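PDB 5HAX: nucleoporin NUP170 from Chaetomium thermophilum, which probably serves as a scaffold nucleoporin of the inner ring of the nuclear pore complex, joining a beta-propeller to a helical domain. Local coordinates for residues 301-306 with 457-462; 448-453 with 467-472; 565-570 with 662-667; 585-590 with 645-650. One frame throughout, in Å; residues are numbered along the deposited sequence.

Contact 1 of 4, residues 301-306 with 457-462; sequences ATEASK and LGFGNE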
loop_
_atom_site.group_PDB
_atom_site.type_symbol
_atom_site.label_atom_id
_atom_site.label_comp_id
_atom_site.label_asym_id
_atom_site.label_seq_id
_atom_site.Cartn_x
_atom_site.Cartn_y
_atom_site.Cartn_z
ATOM N N ALA A 301 -10.432 7.591 3.060
ATOM C CA ALA A 301 -11.453 8.096 2.147
ATOM C C ALA A 301 -11.058 7.896 0.690
ATOM O O ALA A 301 -11.929 7.813 -0.183
ATOM C CB ALA A 301 -11.718 9.576 2.421
ATOM N N THR A 302 -9.757 7.820 0.407
ATOM C CA THR A 302 -9.308 7.540 -0.952
ATOM C C THR A 302 -9.745 6.157 -1.411
ATOM O O THR A 302 -9.944 5.935 -2.611
ATOM C CB THR A 302 -7.785 7.664 -1.035
ATOM O OG1 THR A 302 -7.181 6.777 -0.086
ATOM C CG2 THR A 302 -7.350 9.088 -0.733
ATOM N N GLU A 303 -9.907 5.221 -0.475
ATOM C CA GLU A 303 -10.255 3.844 -0.802
ATOM C C GLU A 303 -11.762 3.623 -0.842
ATOM O O GLU A 303 -12.255 2.877 -1.696
ATOM C CB GLU A 303 -9.612 2.890 0.208
ATOM C CG GLU A 303 -9.817 1.416 -0.112
ATOM C CD GLU A 303 -8.937 0.504 0.728
ATOM O OE1 GLU A 303 -8.353 0.984 1.721
ATOM O OE2 GLU A 303 -8.827 -0.692 0.392
ATOM N N ALA A 304 -12.504 4.257 0.064
ATOM C CA ALA A 304 -13.943 4.054 0.146
ATOM C C ALA A 304 -14.584 5.264 0.807
ATOM O O ALA A 304 -14.018 5.844 1.738
ATOM C CB ALA A 304 -14.276 2.781 0.931
ATOM N N SER A 305 -15.772 5.631 0.323
ATOM C CA SER A 305 -16.490 6.776 0.870
ATOM C C SER A 305 -17.227 6.412 2.155
ATOM O O SER A 305 -17.098 7.104 3.171
ATOM C CB SER A 305 -17.477 7.315 -0.166
ATOM O OG SER A 305 -18.316 8.304 0.398
ATOM N N LYS A 306 -18.004 5.330 2.127
ATOM C CA LYS A 306 -18.868 4.965 3.243
ATOM C C LYS A 306 -18.141 4.138 4.300
ATOM O O LYS A 306 -18.146 4.501 5.481
ATOM C CB LYS A 306 -20.088 4.201 2.716
ATOM C CG LYS A 306 -21.003 5.045 1.838
ATOM C CD LYS A 306 -22.027 4.191 1.109
ATOM C CE LYS A 306 -22.862 5.028 0.152
ATOM N NZ LYS A 306 -23.719 4.189 -0.730
ATOM N N LEU A 457 -13.118 4.676 -6.945
ATOM C CA LEU A 457 -13.128 4.017 -8.244
ATOM C C LEU A 457 -11.722 4.013 -8.828
ATOM O O LEU A 457 -11.124 5.073 -9.036
ATOM C CB LEU A 457 -14.102 4.719 -9.192
ATOM C CG LEU A 457 -15.569 4.280 -9.123
ATOM C CD1 LEU A 457 -16.422 5.172 -10.011
ATOM C CD2 LEU A 457 -15.732 2.817 -9.526
ATOM N N GLY A 458 -11.193 2.815 -9.079
ATOM C CA GLY A 458 -9.852 2.646 -9.587
ATOM C C GLY A 458 -8.789 2.457 -8.524
ATOM O O GLY A 458 -7.677 2.024 -8.849
ATOM N N PHE A 459 -9.108 2.753 -7.261
ATOM C CA PHE A 459 -8.102 2.739 -6.202
ATOM C C PHE A 459 -7.446 1.371 -6.053
ATOM O O PHE A 459 -6.226 1.278 -5.880
ATOM C CB PHE A 459 -8.745 3.160 -4.882
ATOM C CG PHE A 459 -7.814 3.093 -3.705
ATOM C CD1 PHE A 459 -7.052 4.189 -3.348
ATOM C CD2 PHE A 459 -7.706 1.932 -2.954
ATOM C CE1 PHE A 459 -6.195 4.131 -2.264
ATOM C CE2 PHE A 459 -6.852 1.870 -1.871
ATOM C CZ PHE A 459 -6.096 2.971 -1.526
ATOM N N GLY A 460 -8.234 0.300 -6.096
ATOM C CA GLY A 460 -7.729 -1.014 -5.750
ATOM C C GLY A 460 -7.204 -1.826 -6.915
ATOM O O GLY A 460 -7.044 -3.044 -6.795
ATOM N N ASN A 461 -6.916 -1.176 -8.044
ATOM C CA ASN A 461 -6.550 -1.888 -9.268
ATOM C C ASN A 461 -5.072 -2.278 -9.213
ATOM O O ASN A 461 -4.186 -1.590 -9.725
ATOM C CB ASN A 461 -6.858 -1.037 -10.492
ATOM C CG ASN A 461 -6.834 -1.841 -11.777
ATOM O OD1 ASN A 461 -6.313 -2.956 -11.815
ATOM N ND2 ASN A 461 -7.393 -1.277 -12.838
ATOM N N GLU A 462 -4.815 -3.430 -8.584
ATOM C CA GLU A 462 -3.456 -3.967 -8.524
ATOM C C GLU A 462 -2.883 -4.195 -9.915
ATOM O O GLU A 462 -1.684 -3.989 -10.145
ATOM C CB GLU A 462 -3.434 -5.287 -7.758
ATOM C CG GLU A 462 -3.764 -5.215 -6.285
ATOM C CD GLU A 462 -3.519 -6.546 -5.603
ATOM O OE1 GLU A 462 -2.506 -6.670 -4.886
ATOM O OE2 GLU A 462 -4.327 -7.476 -5.803
#

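Contact 2 of 4, residues 448-453 with 467-472; sequences APFAAA and FDQVPG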
loop_
_atom_site.group_PDB
_atom_site.type_symbol
_atom_site.label_atom_id
_atom_site.label_comp_id
_atom_site.label_asym_id
_atom_site.label_seq_id
_atom_site.Cartn_x
_atom_site.Cartn_y
_atom_site.Cartn_z
ATOM N N ALA A 448 5.942 1.778 0.064
ATOM C CA ALA A 448 5.053 2.925 0.057
ATOM C C ALA A 448 3.593 2.468 0.065
ATOM O O ALA A 448 3.260 1.430 -0.513
ATOM C CB ALA A 448 5.313 3.798 -1.167
ATOM N N PRO A 449 2.706 3.221 0.718
ATOM C CA PRO A 449 1.289 2.835 0.747
ATOM C C PRO A 449 0.731 2.626 -0.654
ATOM O O PRO A 449 1.043 3.367 -1.589
ATOM C CB PRO A 449 0.617 4.018 1.451
ATOM C CG PRO A 449 1.685 4.605 2.300
ATOM C CD PRO A 449 2.968 4.413 1.544
ATOM N N PHE A 450 -0.099 1.595 -0.794
ATOM C CA PHE A 450 -0.660 1.251 -2.092
ATOM C C PHE A 450 -1.731 2.253 -2.500
ATOM O O PHE A 450 -2.557 2.676 -1.685
ATOM C CB PHE A 450 -1.255 -0.157 -2.055
ATOM C CG PHE A 450 -1.880 -0.591 -3.358
ATOM C CD1 PHE A 450 -3.188 -0.248 -3.667
ATOM C CD2 PHE A 450 -1.165 -1.356 -4.265
ATOM C CE1 PHE A 450 -3.764 -0.649 -4.859
ATOM C CE2 PHE A 450 -1.737 -1.759 -5.458
ATOM C CZ PHE A 450 -3.039 -1.407 -5.755
ATOM N N ALA A 451 -1.715 2.624 -3.777
ATOM C CA ALA A 451 -2.758 3.460 -4.355
ATOM C C ALA A 451 -2.641 3.449 -5.873
ATOM O O ALA A 451 -1.654 3.942 -6.429
ATOM C CB ALA A 451 -2.676 4.892 -3.821
ATOM N N ALA A 452 -3.634 2.873 -6.547
ATOM C CA ALA A 452 -3.686 2.865 -8.002
ATOM C C ALA A 452 -4.440 4.060 -8.568
ATOM O O ALA A 452 -4.350 4.315 -9.774
ATOM C CB ALA A 452 -4.336 1.571 -8.499
ATOM N N ALA A 453 -5.174 4.789 -7.733
ATOM C CA ALA A 453 -5.912 5.967 -8.162
ATOM C C ALA A 453 -6.069 6.887 -6.959
ATOM O O ALA A 453 -5.674 6.550 -5.839
ATOM C CB ALA A 453 -7.270 5.585 -8.759
ATOM N N PHE A 467 3.684 -2.514 -12.805
ATOM C CA PHE A 467 4.980 -2.084 -13.320
ATOM C C PHE A 467 5.327 -0.650 -12.934
ATOM O O PHE A 467 6.343 -0.125 -13.408
ATOM C CB PHE A 467 5.004 -2.240 -14.843
ATOM C CG PHE A 467 4.284 -3.465 -15.330
ATOM C CD1 PHE A 467 4.815 -4.724 -15.119
ATOM C CD2 PHE A 467 3.069 -3.356 -15.982
ATOM C CE1 PHE A 467 4.152 -5.853 -15.555
ATOM C CE2 PHE A 467 2.400 -4.482 -16.424
ATOM C CZ PHE A 467 2.942 -5.733 -16.209
ATOM N N ASP A 468 4.521 -0.007 -12.088
ATOM C CA ASP A 468 4.778 1.358 -11.637
ATOM C C ASP A 468 5.295 1.445 -10.212
ATOM O O ASP A 468 5.982 2.412 -9.879
ATOM C CB ASP A 468 3.500 2.201 -11.742
ATOM C CG ASP A 468 3.381 2.923 -13.068
ATOM O OD1 ASP A 468 4.388 3.500 -13.534
ATOM O OD2 ASP A 468 2.277 2.912 -13.646
ATOM N N GLN A 469 4.974 0.469 -9.366
ATOM C CA GLN A 469 5.425 0.447 -7.982
ATOM C C GLN A 469 5.716 -0.994 -7.594
ATOM O O GLN A 469 5.016 -1.913 -8.028
ATOM C CB GLN A 469 4.374 1.058 -7.043
ATOM C CG GLN A 469 3.009 0.387 -7.112
ATOM C CD GLN A 469 1.928 1.184 -6.399
ATOM O OE1 GLN A 469 1.405 0.760 -5.368
ATOM N NE2 GLN A 469 1.584 2.342 -6.951
ATOM N N VAL A 470 6.757 -1.187 -6.790
ATOM C CA VAL A 470 7.188 -2.531 -6.409
ATOM C C VAL A 470 6.056 -3.227 -5.663
ATOM O O VAL A 470 5.179 -2.554 -5.101
ATOM C CB VAL A 470 8.465 -2.495 -5.551
ATOM C CG1 VAL A 470 9.635 -1.962 -6.362
ATOM C CG2 VAL A 470 8.251 -1.665 -4.291
ATOM N N PRO A 471 6.024 -4.559 -5.639
ATOM C CA PRO A 471 4.998 -5.254 -4.856
ATOM C C PRO A 471 5.137 -4.939 -3.375
ATOM O O PRO A 471 6.245 -4.776 -2.858
ATOM C CB PRO A 471 5.267 -6.737 -5.146
ATOM C CG PRO A 471 6.118 -6.759 -6.368
ATOM C CD PRO A 471 6.913 -5.497 -6.344
ATOM N N GLY A 472 3.998 -4.854 -2.694
ATOM C CA GLY A 472 4.023 -4.565 -1.271
ATOM C C GLY A 472 4.806 -5.617 -0.505
ATOM O O GLY A 472 4.722 -6.814 -0.789
#

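Contact 3 of 4, residues 565-570 with 662-667; sequences GQPRLA and DIANQK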
loop_
_atom_site.group_PDB
_atom_site.type_symbol
_atom_site.label_atom_id
_atom_site.label_comp_id
_atom_site.label_asym_id
_atom_site.label_seq_id
_atom_site.Cartn_x
_atom_site.Cartn_y
_atom_site.Cartn_z
ATOM N N GLY A 565 -5.832 -15.127 -29.830
ATOM C CA GLY A 565 -7.078 -14.928 -30.547
ATOM C C GLY A 565 -6.857 -14.337 -31.931
ATOM O O GLY A 565 -5.782 -14.459 -32.527
ATOM N N GLN A 566 -7.896 -13.684 -32.444
ATOM C CA GLN A 566 -7.859 -13.155 -33.801
ATOM C C GLN A 566 -8.964 -12.116 -33.956
ATOM O O GLN A 566 -9.913 -12.089 -33.161
ATOM C CB GLN A 566 -8.022 -14.277 -34.837
ATOM C CG GLN A 566 -9.333 -15.037 -34.734
ATOM C CD GLN A 566 -9.438 -16.153 -35.754
ATOM O OE1 GLN A 566 -8.430 -16.628 -36.278
ATOM N NE2 GLN A 566 -10.663 -16.573 -36.049
ATOM N N PRO A 567 -8.868 -11.254 -34.966
ATOM C CA PRO A 567 -9.903 -10.240 -35.199
ATOM C C PRO A 567 -11.105 -10.804 -35.942
ATOM O O PRO A 567 -10.992 -11.751 -36.725
ATOM C CB PRO A 567 -9.174 -9.198 -36.054
ATOM C CG PRO A 567 -8.181 -10.017 -36.827
ATOM C CD PRO A 567 -7.726 -11.096 -35.886
ATOM N N ARG A 568 -12.266 -10.188 -35.707
ATOM C CA ARG A 568 -13.519 -10.704 -36.247
ATOM C C ARG A 568 -14.512 -9.573 -36.484
ATOM O O ARG A 568 -14.480 -8.541 -35.808
ATOM C CB ARG A 568 -14.142 -11.738 -35.301
ATOM C CG ARG A 568 -13.491 -13.106 -35.363
ATOM C CD ARG A 568 -13.864 -13.959 -34.164
ATOM N NE ARG A 568 -13.290 -15.299 -34.255
ATOM C CZ ARG A 568 -13.891 -16.341 -34.823
ATOM N NH1 ARG A 568 -15.099 -16.214 -35.358
ATOM N NH2 ARG A 568 -13.281 -17.519 -34.855
ATOM N N LEU A 569 -15.399 -9.792 -37.455
ATOM C CA LEU A 569 -16.524 -8.893 -37.679
ATOM C C LEU A 569 -17.564 -9.063 -36.578
ATOM O O LEU A 569 -17.840 -10.179 -36.128
ATOM C CB LEU A 569 -17.170 -9.171 -39.039
ATOM C CG LEU A 569 -16.356 -8.898 -40.306
ATOM C CD1 LEU A 569 -17.126 -9.356 -41.540
ATOM C CD2 LEU A 569 -16.007 -7.424 -40.415
ATOM N N ALA A 570 -18.154 -7.951 -36.152
ATOM C CA ALA A 570 -19.170 -7.982 -35.105
ATOM C C ALA A 570 -20.476 -8.566 -35.634
ATOM O O ALA A 570 -21.142 -7.963 -36.476
ATOM C CB ALA A 570 -19.402 -6.587 -34.549
ATOM N N ASP A 662 -10.992 -10.589 -44.352
ATOM C CA ASP A 662 -9.938 -9.809 -44.986
ATOM C C ASP A 662 -9.945 -8.384 -44.442
ATOM O O ASP A 662 -8.893 -7.772 -44.259
ATOM C CB ASP A 662 -10.114 -9.807 -46.508
ATOM C CG ASP A 662 -8.909 -9.241 -47.239
ATOM O OD1 ASP A 662 -9.040 -8.927 -48.442
ATOM O OD2 ASP A 662 -7.834 -9.109 -46.617
ATOM N N ILE A 663 -11.146 -7.862 -44.181
ATOM C CA ILE A 663 -11.265 -6.551 -43.548
ATOM C C ILE A 663 -10.840 -6.637 -42.089
ATOM O O ILE A 663 -10.289 -5.678 -41.535
ATOM C CB ILE A 663 -12.706 -6.017 -43.665
ATOM C CG1 ILE A 663 -13.275 -6.226 -45.075
ATOM C CG2 ILE A 663 -12.757 -4.540 -43.282
ATOM C CD1 ILE A 663 -14.595 -6.970 -45.072
ATOM N N ALA A 664 -11.093 -7.777 -41.446
ATOM C CA ALA A 664 -10.729 -7.952 -40.044
ATOM C C ALA A 664 -9.217 -7.895 -39.865
ATOM O O ALA A 664 -8.694 -7.051 -39.129
ATOM C CB ALA A 664 -11.286 -9.279 -39.530
ATOM N N ASN A 665 -8.496 -8.799 -40.535
ATOM C CA ASN A 665 -7.040 -8.797 -40.454
ATOM C C ASN A 665 -6.457 -7.475 -40.931
ATOM O O ASN A 665 -5.354 -7.097 -40.516
ATOM C CB ASN A 665 -6.473 -9.954 -41.273
ATOM C CG ASN A 665 -7.080 -11.289 -40.894
ATOM O OD1 ASN A 665 -6.633 -11.943 -39.952
ATOM N ND2 ASN A 665 -8.108 -11.701 -41.628
ATOM N N GLN A 666 -7.178 -6.762 -41.798
ATOM C CA GLN A 666 -6.723 -5.454 -42.255
ATOM C C GLN A 666 -6.671 -4.462 -41.101
ATOM O O GLN A 666 -5.633 -3.848 -40.835
ATOM C CB GLN A 666 -7.643 -4.941 -43.366
ATOM C CG GLN A 666 -7.131 -5.211 -44.770
ATOM C CD GLN A 666 -5.899 -4.393 -45.103
ATOM O OE1 GLN A 666 -5.657 -3.342 -44.506
ATOM N NE2 GLN A 666 -5.111 -4.873 -46.056
ATOM N N LYS A 667 -7.796 -4.291 -40.401
ATOM C CA LYS A 667 -7.837 -3.347 -39.290
ATOM C C LYS A 667 -6.988 -3.826 -38.120
ATOM O O LYS A 667 -6.498 -3.005 -37.336
ATOM C CB LYS A 667 -9.284 -3.122 -38.850
ATOM C CG LYS A 667 -10.182 -2.556 -39.947
ATOM C CD LYS A 667 -9.721 -1.174 -40.397
ATOM C CE LYS A 667 -10.627 -0.603 -41.479
ATOM N NZ LYS A 667 -10.166 0.735 -41.950
#

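Contact 4 of 4, residues 585-590 with 645-650; sequences SSRHDA and TIQGLA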
loop_
_atom_site.group_PDB
_atom_site.type_symbol
_atom_site.label_atom_id
_atom_site.label_comp_id
_atom_site.label_asym_id
_atom_site.label_seq_id
_atom_site.Cartn_x
_atom_site.Cartn_y
_atom_site.Cartn_z
ATOM N N SER A 585 -8.370 -8.514 -31.930
ATOM C CA SER A 585 -7.997 -9.702 -31.180
ATOM C C SER A 585 -7.667 -9.349 -29.733
ATOM O O SER A 585 -7.387 -8.197 -29.389
ATOM C CB SER A 585 -6.795 -10.393 -31.824
ATOM O OG SER A 585 -5.609 -9.641 -31.629
ATOM N N SER A 586 -7.706 -10.370 -28.874
ATOM C CA SER A 586 -7.247 -10.204 -27.503
ATOM C C SER A 586 -5.754 -9.925 -27.445
ATOM O O SER A 586 -5.280 -9.329 -26.473
ATOM C CB SER A 586 -7.581 -11.451 -26.684
ATOM O OG SER A 586 -8.981 -11.667 -26.648
ATOM N N ARG A 587 -5.011 -10.343 -28.471
ATOM C CA ARG A 587 -3.593 -10.018 -28.557
ATOM C C ARG A 587 -3.383 -8.515 -28.688
ATOM O O ARG A 587 -2.472 -7.950 -28.072
ATOM C CB ARG A 587 -2.980 -10.760 -29.745
ATOM C CG ARG A 587 -1.469 -10.852 -29.739
ATOM C CD ARG A 587 -0.961 -11.652 -30.935
ATOM N NE ARG A 587 -1.405 -13.047 -30.910
ATOM C CZ ARG A 587 -2.494 -13.512 -31.519
ATOM N NH1 ARG A 587 -2.799 -14.800 -31.430
ATOM N NH2 ARG A 587 -3.283 -12.703 -32.215
ATOM N N HIS A 588 -4.226 -7.847 -29.481
ATOM C CA HIS A 588 -4.120 -6.399 -29.634
ATOM C C HIS A 588 -4.473 -5.679 -28.339
ATOM O O HIS A 588 -3.735 -4.794 -27.888
ATOM C CB HIS A 588 -5.030 -5.915 -30.761
ATOM C CG HIS A 588 -5.262 -4.436 -30.744
ATOM N ND1 HIS A 588 -6.245 -3.846 -29.977
ATOM C CD2 HIS A 588 -4.627 -3.426 -31.382
ATOM C CE1 HIS A 588 -6.208 -2.537 -30.151
ATOM N NE2 HIS A 588 -5.236 -2.256 -30.999
ATOM N N ASP A 589 -5.618 -6.023 -27.744
ATOM C CA ASP A 589 -6.029 -5.379 -26.501
ATOM C C ASP A 589 -4.974 -5.566 -25.418
ATOM O O ASP A 589 -4.730 -4.659 -24.614
ATOM C CB ASP A 589 -7.376 -5.941 -26.044
ATOM C CG ASP A 589 -8.462 -5.792 -27.098
ATOM O OD1 ASP A 589 -8.415 -4.815 -27.875
ATOM O OD2 ASP A 589 -9.362 -6.657 -27.150
ATOM N N ALA A 590 -4.325 -6.734 -25.398
ATOM C CA ALA A 590 -3.264 -6.984 -24.429
ATOM C C ALA A 590 -2.087 -6.041 -24.643
ATOM O O ALA A 590 -1.521 -5.513 -23.679
ATOM C CB ALA A 590 -2.806 -8.439 -24.524
ATOM N N THR A 645 6.564 -14.040 -36.641
ATOM C CA THR A 645 5.801 -15.100 -35.992
ATOM C C THR A 645 4.530 -14.609 -35.310
ATOM O O THR A 645 3.648 -15.427 -35.026
ATOM C CB THR A 645 6.671 -15.815 -34.950
ATOM O OG1 THR A 645 7.184 -14.861 -34.012
ATOM C CG2 THR A 645 7.830 -16.536 -35.626
ATOM N N ILE A 646 4.411 -13.312 -35.041
ATOM C CA ILE A 646 3.241 -12.760 -34.367
ATOM C C ILE A 646 2.231 -12.323 -35.418
ATOM O O ILE A 646 2.563 -11.566 -36.338
ATOM C CB ILE A 646 3.637 -11.585 -33.456
ATOM C CG1 ILE A 646 4.480 -12.093 -32.282
ATOM C CG2 ILE A 646 2.395 -10.859 -32.939
ATOM C CD1 ILE A 646 5.129 -10.991 -31.468
ATOM N N GLN A 647 0.993 -12.790 -35.271
ATOM C CA GLN A 647 -0.059 -12.455 -36.221
ATOM C C GLN A 647 -0.366 -10.964 -36.166
ATOM O O GLN A 647 -0.491 -10.386 -35.082
ATOM C CB GLN A 647 -1.325 -13.259 -35.922
ATOM C CG GLN A 647 -1.138 -14.772 -35.918
ATOM C CD GLN A 647 -0.727 -15.313 -34.560
ATOM O OE1 GLN A 647 -0.101 -14.615 -33.762
ATOM N NE2 GLN A 647 -1.087 -16.564 -34.291
ATOM N N GLY A 648 -0.488 -10.343 -37.340
ATOM C CA GLY A 648 -0.879 -8.959 -37.466
ATOM C C GLY A 648 0.273 -7.998 -37.686
ATOM O O GLY A 648 0.064 -6.919 -38.253
ATOM N N LEU A 649 1.481 -8.356 -37.248
ATOM C CA LEU A 649 2.629 -7.475 -37.441
ATOM C C LEU A 649 3.010 -7.395 -38.914
ATOM O O LEU A 649 3.068 -6.305 -39.496
ATOM C CB LEU A 649 3.811 -7.958 -36.598
ATOM C CG LEU A 649 3.617 -7.951 -35.079
ATOM C CD1 LEU A 649 4.913 -8.339 -34.387
ATOM C CD2 LEU A 649 3.141 -6.595 -34.579
ATOM N N ALA A 650 3.277 -8.541 -39.533
ATOM C CA ALA A 650 3.529 -8.566 -40.963
ATOM C C ALA A 650 2.235 -8.271 -41.722
ATOM O O ALA A 650 1.138 -8.553 -41.231
ATOM C CB ALA A 650 4.087 -9.921 -41.386
HETATM O O HOH W 1 -2.873 -9.935 -33.563
#

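Contact 1 of 4, residues 301-306 with 457-462
Phe459 lays one face of its ring over the backbone and inner side chain of Glu303. The evidence for a CH-pi contact is direct: Glu303 CA sits 3.9 Å from the centroid of the Phe459 ring and only 12° off the ring normal, so its C-H meets the aromatic cloud near the middle. Phe459 places its ring there by turning CG trans to its own backbone nitrogen (chi1 176°), with its CB directed at the loop 301-306. From CA the glutamate chain runs on across the same ring to its CD2-CE2 side, where Glu303 CG comes within 3.5 Å of Phe459 CE2. Its carboxylate ends 32° from parallel to the ring, and its oxygens are committed elsewhere: OE1 hydrogen-bonds to Ser387 OG and OE2 forms a salt bridge with Arg385. These bonds fix the carboxylate and so keep the chain stretched across the ring.

Thr302 lies beside the CD1-CE1 side of the ring. Its carbonyl O approaches Phe459 CD1 obliquely at 3.5 Å, while OG1 lies 3.6 Å from Phe459 CE1. No hydrogen bond links the two segments, and the two residues that supply most of the contact, Glu303 and Phe459, are buried.

Residues 301-306 connect strands 293-298 and 307-313, neighbours at the end of one five-stranded sheet, whereas Phe459 belongs to the short helix 456-459, in the excursion between strands 440-445 and 473-478 of another sheet. The contact thus joins an inter-strand loop of one blade of the N-terminal beta-propeller to the excursion of another.

Contact 2 of 4, residues 448-453 with 467-472
Phe450 and Gln469 make the close part of this contact, and they meet through the amide oxygen. Gln469 OE1 lies 3.5 Å from Phe450 CD2, with CE2 at 4.0 Å and Phe450 CA at 3.9 Å from the same oxygen, which therefore settles in the angle between the Phe450 ring and the Phe450 CA. The approach to the ring is oblique. The two side chains run roughly perpendicular to each other, and the amide plane is turned 68° from the ring. Gln469 reaches across because its CG sits between backbone nitrogen and carbonyl carbon (chi1 57°) and the chain beyond is extended. Phe450 also packs on Pro388 and Val465, which places its ring in the surrounding loops.

Both segments flank the short helix 456-459 in the excursion that joins strands 440-445 and 473-478, adjacent antiparallel strands of one four-stranded sheet. That sheet also pairs strand 481-487 with the early strand 50-57, so a late and an early part of the chain share one blade, the closure familiar from beta-propellers.

Toward the solvent the fit is slacker. Ala451 is exposed and turns its CB away from 467-472; what it offers is its carbonyl, and Gln469 NE2 stays 3.6 Å from Ala451 O without forming a hydrogen bond. Only 112 Å² is buried between the segments in all. Firmer ties lead outward from the flanks toward the helical part of the molecule: Ala452 O accepts from Arg600 NH2, and the ring of Phe467 meets Tyr594 edge to face.

Contact 3 of 4, residues 565-570 with 662-667
Pro567 rests its ring on the first turn of helix 663-694, directly over Ala664, and the CA atoms of Pro567 and Ala664 are 5.4 Å apart. Taken from its base, the ring meets the helix through CB and CG. Pro567 CB, directed at the helix, touches the methyl of Ala664 at 4.1 Å between the two CB atoms, and it lies 3.8 Å from Ala664 O. One bond further, Pro567 CG passes over the peptide that leads to the next residue: it is 3.8 Å from Ala664 C and 3.9 Å from Asn665 N. At this same tip atom the side chain of Asn665 arrives, with OD1 4.0 Å from Pro567 CG. Asn665 reaches it because its CG turns to the side of its own backbone nitrogen (chi1 -53°), which swings the amide toward the proline.

The methyl of Ala664 also lies against the proline backbone, 3.8 Å from Pro567 O. Thus each residue presents its side chain to the main chain of the other, a mutual fit that the small alanine permits. The piece of chain carrying Pro567 continues into strand 568-569, which pairs antiparallel with 582-583 through a backbone bond between Arg568 and Arg583, so the residue leading into this two-stranded ribbon packs on the first turn of the long helix, in the helical C-terminal part of the protein.

Packing thins out beyond Arg568, whose CB turns away from the helix. Leu569 still leans toward the helix start, but its CD2 comes no closer than 4.8 Å to Ile663 CB.

Contact 4 of 4, residues 585-590 with 645-650
Arg587 NH2 is gripped by two oxygens: it donates to Gly565 O, and to a water at 3.1 Å that in turn donates to Gln647 O at 2.9 Å from the water oxygen. This single water is the polar bridge between the segments, since no direct hydrogen bond crosses. The other guanidinium nitrogens are occupied as well, NE by Phe560 O and NH1 by Ile561 O.

With its edge so engaged, the group offers a face to Gln647. Gln647 OE1 lies 3.3 Å above the guanidinium plane, offset toward its rim, and is 3.5 Å from Arg587 CZ; the amide is tilted 32° from that plane. A bend of the arginine at chi3 (-63°) turns the head into this position, and Arg587 CD packs on Ile646 CG2 at 4.0 Å.

At the N-terminus of helix 586-599, Ser585 is the N-cap: its OG accepts from His588 N at 3.1 Å and also hydrogen-bonds to Glu668.

The carbonyls of Phe560 and Ile561, at the C-terminal, electronegative end of helix 549-562, together with the oxygens of Gly565 and the water, would probably stabilise the buried cation of Arg587.

Contacts 1 and 2 belong to the N-terminal propeller, contacts 3 and 4 to the helical part that follows it. The first two cross along the chain, 301-306, 448-453, 457-462, 467-472, and touch where Phe459 O probably accepts from Ala452 N; their centres are 13 Å apart. Contacts 3 and 4 are 11 Å apart, with 585-590 and 645-650 both falling between the segments of contact 3, and Ser585 CB packs on the backbone of 565-567. Between the pairs the centres are separated by 29 to 37 Å, although nearest atoms of contacts 2 and 4 approach to about 8 Å. Each pair lies within one domain, and the propeller loops of contact 2 touch the helical domain directly, so the two are packed together.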